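Local coordinates for xyloglucan-specific endo-beta-1,4-glucanase BoGH5A (Bacteroides ovatus, PDB 3ZMR), which hydrolyses internal beta-1,4-glucosidic linkages in the xyloglucan backbone with retention of the anomeric configuration, releasing xyloglucan oligosaccharides, at residues G259-N264 with E334-D339. Residues are numbered along the deposited sequence; the frame is centred on the assembly and turned at random.
Sequences GTNEVN and ECHYYD. With BGC (beta-D-glucopyranose), chain C; GLC (alpha-D-glucopyranose), chain L.
Glu262 and His336 join in a buried histidine-carboxylate hydrogen bond in the active site, between the loop that follows strand 255-258 and strand 331-337. His336 ND1 donates to Glu262 OE2 at 2.7 Å, nearly straight at 168°. The carboxylate accepts this bond on the anti lone pair of OE2, close to the imidazole plane. Glu262 is extended beyond CG, which carries its carboxylate to the ring edge. The other ring nitrogen, NE2, donates to Glu334 OE2 at 2.8 Å, approaching from above the carboxylate plane. The two bonds fix the rotation of the imidazole. Asn261 OD1 meets the same ring edge, 3.1 Å from His336 CE1. Strands 255-258 and 331-337 belong to the eight-stranded (beta/alpha) barrel of family 5. Glu262, by similarity, is the proton donor; His336 touches Glu395, the inferred nucleophile. Replacing His336 with an alanine would probably leave Glu262 OE2 without this donor and the carboxylate freer to turn. Asn261 CG points away from its own N (chi1 -173°), bringing the amide to the glucose, modelled as both anomers. ND2 donates to its O2 at 2.8 Å (beta) and 2.9 Å (alpha). A water, donating to both, bridges Thr260 O and Glu334 OE1. Arg172 forms a salt bridge with Glu334 OE2 and a hydrogen bond with Asn261 OD1.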
loop_
_atom_site.group_PDB
_atom_site.type_symbol
_atom_site.label_atom_id
_atom_site.label_comp_id
_atom_site.label_asym_id
_atom_site.label_seq_id
_atom_site.Cartn_x
_atom_site.Cartn_y
_atom_site.Cartn_z
ATOM N N GLY A 259 2.845 -4.347 2.263
ATOM C CA GLY A 259 3.287 -5.412 1.364
ATOM C C GLY A 259 4.387 -5.023 0.368
ATOM O O GLY A 259 5.259 -5.836 0.034
ATOM N N THR A 260 4.289 -3.785 -0.112
ATOM C CA THR A 260 5.134 -3.276 -1.192
ATOM C C THR A 260 5.460 -1.805 -0.924
ATOM O O THR A 260 4.960 -1.222 0.026
ATOM C CB THR A 260 4.442 -3.411 -2.585
ATOM O OG1 THR A 260 3.396 -2.431 -2.705
ATOM C CG2 THR A 260 3.893 -4.817 -2.818
ATOM N N ASN A 261 6.272 -1.219 -1.794
ATOM C CA ASN A 261 6.562 0.196 -1.709
ATOM C C ASN A 261 5.919 0.909 -2.915
ATOM O O ASN A 261 4.694 0.979 -2.985
ATOM C CB ASN A 261 8.062 0.426 -1.577
ATOM C CG ASN A 261 8.408 1.875 -1.310
ATOM O OD1 ASN A 261 7.771 2.525 -0.489
ATOM N ND2 ASN A 261 9.428 2.388 -1.995
ATOM N N GLU A 262 6.735 1.396 -3.866
ATOM C CA GLU A 262 6.272 2.204 -5.007
ATOM C C GLU A 262 6.362 1.387 -6.301
ATOM O O GLU A 262 7.356 1.464 -7.027
ATOM C CB GLU A 262 7.046 3.535 -5.135
ATOM C CG GLU A 262 6.905 4.466 -3.955
ATOM C CD GLU A 262 7.649 5.770 -4.112
ATOM O OE1 GLU A 262 8.388 5.898 -5.142
ATOM O OE2 GLU A 262 7.511 6.624 -3.182
ATOM N N VAL A 263 5.345 0.577 -6.572
ATOM C CA VAL A 263 5.347 -0.311 -7.745
ATOM C C VAL A 263 5.114 0.576 -8.977
ATOM O O VAL A 263 4.210 1.395 -9.016
ATOM C CB VAL A 263 4.276 -1.415 -7.641
ATOM C CG1 VAL A 263 4.203 -2.210 -8.955
ATOM C CG2 VAL A 263 4.612 -2.314 -6.455
ATOM N N ASN A 264 5.976 0.368 -9.968
ATOM C CA ASN A 264 6.058 1.131 -11.211
ATOM C C ASN A 264 6.389 0.146 -12.325
ATOM O O ASN A 264 6.841 -0.939 -12.057
ATOM C CB ASN A 264 7.249 2.146 -11.083
ATOM C CG ASN A 264 7.417 3.051 -12.265
ATOM O OD1 ASN A 264 8.483 3.058 -12.898
ATOM N ND2 ASN A 264 6.406 3.842 -12.558
ATOM N N GLU A 334 -2.026 2.884 1.521
ATOM C CA GLU A 334 -0.834 3.739 1.602
ATOM C C GLU A 334 -0.605 4.495 0.290
ATOM O O GLU A 334 -0.571 3.903 -0.783
ATOM C CB GLU A 334 0.412 2.915 1.931
ATOM C CG GLU A 334 1.708 3.716 1.948
ATOM C CD GLU A 334 2.917 2.930 2.377
ATOM O OE1 GLU A 334 2.835 1.662 2.447
ATOM O OE2 GLU A 334 3.974 3.587 2.635
ATOM N N CYS A 335 -0.405 5.808 0.436
ATOM C CA CYS A 335 0.113 6.682 -0.599
ATOM C C CYS A 335 1.326 7.416 -0.042
ATOM O O CYS A 335 1.512 7.500 1.183
ATOM C CB CYS A 335 -0.917 7.720 -1.038
ATOM S SG CYS A 335 -2.432 7.014 -1.754
ATOM N N HIS A 336 2.151 7.939 -0.947
ATOM C CA HIS A 336 3.226 8.842 -0.588
ATOM C C HIS A 336 2.902 10.196 -1.177
ATOM O O HIS A 336 2.133 10.288 -2.130
ATOM C CB HIS A 336 4.580 8.308 -1.075
ATOM C CG HIS A 336 4.974 6.994 -0.487
ATOM N ND1 HIS A 336 6.030 6.248 -0.954
ATOM C CD2 HIS A 336 4.458 6.302 0.556
ATOM C CE1 HIS A 336 6.129 5.145 -0.230
ATOM N NE2 HIS A 336 5.176 5.149 0.679
ATOM N N TYR A 337 3.511 11.249 -0.644
ATOM C CA TYR A 337 3.140 12.614 -1.088
ATOM C C TYR A 337 4.376 13.509 -1.044
ATOM O O TYR A 337 4.877 13.845 0.026
ATOM C CB TYR A 337 2.020 13.218 -0.229
ATOM C CG TYR A 337 1.500 14.497 -0.826
ATOM C CD1 TYR A 337 0.693 14.489 -1.961
ATOM C CD2 TYR A 337 1.882 15.727 -0.304
ATOM C CE1 TYR A 337 0.268 15.672 -2.531
ATOM C CE2 TYR A 337 1.455 16.916 -0.854
ATOM C CZ TYR A 337 0.636 16.881 -1.975
ATOM O OH TYR A 337 0.200 18.054 -2.549
ATOM N N TYR A 338 4.820 13.890 -2.229
ATOM C CA TYR A 338 6.008 14.747 -2.393
ATOM C C TYR A 338 5.767 15.958 -3.313
ATOM O O TYR A 338 6.711 16.606 -3.749
ATOM C CB TYR A 338 7.179 13.924 -2.902
ATOM C CG TYR A 338 7.799 12.980 -1.899
ATOM C CD1 TYR A 338 8.548 13.468 -0.843
ATOM C CD2 TYR A 338 7.659 11.600 -2.020
ATOM C CE1 TYR A 338 9.163 12.607 0.051
ATOM C CE2 TYR A 338 8.271 10.739 -1.137
ATOM C CZ TYR A 338 9.038 11.241 -0.106
ATOM O OH TYR A 338 9.706 10.414 0.772
ATOM N N ASP A 339 4.510 16.286 -3.603
ATOM C CA ASP A 339 4.229 17.445 -4.433
ATOM C C ASP A 339 4.476 18.707 -3.611
ATOM O O ASP A 339 4.134 18.772 -2.437
ATOM C CB ASP A 339 2.762 17.466 -4.923
ATOM C CG ASP A 339 2.395 16.278 -5.811
ATOM O OD1 ASP A 339 3.295 15.606 -6.358
ATOM O OD2 ASP A 339 1.165 16.059 -5.976
HETATM C C2 BGC C . 10.693 5.987 -1.968
HETATM C C3 BGC C . 11.909 6.404 -1.125
HETATM C C4 BGC C . 12.632 7.614 -1.706
HETATM C C5 BGC C . 11.536 8.675 -1.879
HETATM C C6 BGC C . 12.123 9.985 -2.377
HETATM C C1 BGC C . 9.744 7.108 -2.417
HETATM O O2 BGC C . 9.940 5.016 -1.244
HETATM O O3 BGC C . 12.816 5.284 -1.046
HETATM O O4 BGC C . 13.736 8.003 -0.839
HETATM O O5 BGC C . 10.527 8.237 -2.811
HETATM O O6 BGC C . 12.970 9.669 -3.495
HETATM C C1 GLC L . 9.985 7.373 -2.074
HETATM C C2 GLC L . 10.808 6.112 -1.835
HETATM C C3 GLC L . 12.062 6.399 -1.009
HETATM C C4 GLC L . 12.814 7.536 -1.709
HETATM C C5 GLC L . 11.866 8.701 -2.030
HETATM C C6 GLC L . 12.542 9.887 -2.710
HETATM O O2 GLC L . 9.981 5.143 -1.246
HETATM O O3 GLC L . 12.855 5.208 -0.806
HETATM O O4 GLC L . 13.803 7.953 -0.808
HETATM O O5 GLC L . 10.785 8.253 -2.817
HETATM O O6 GLC L . 12.966 10.762 -1.682
HETATM O O HOH W 1 5.338 0.555 2.127
#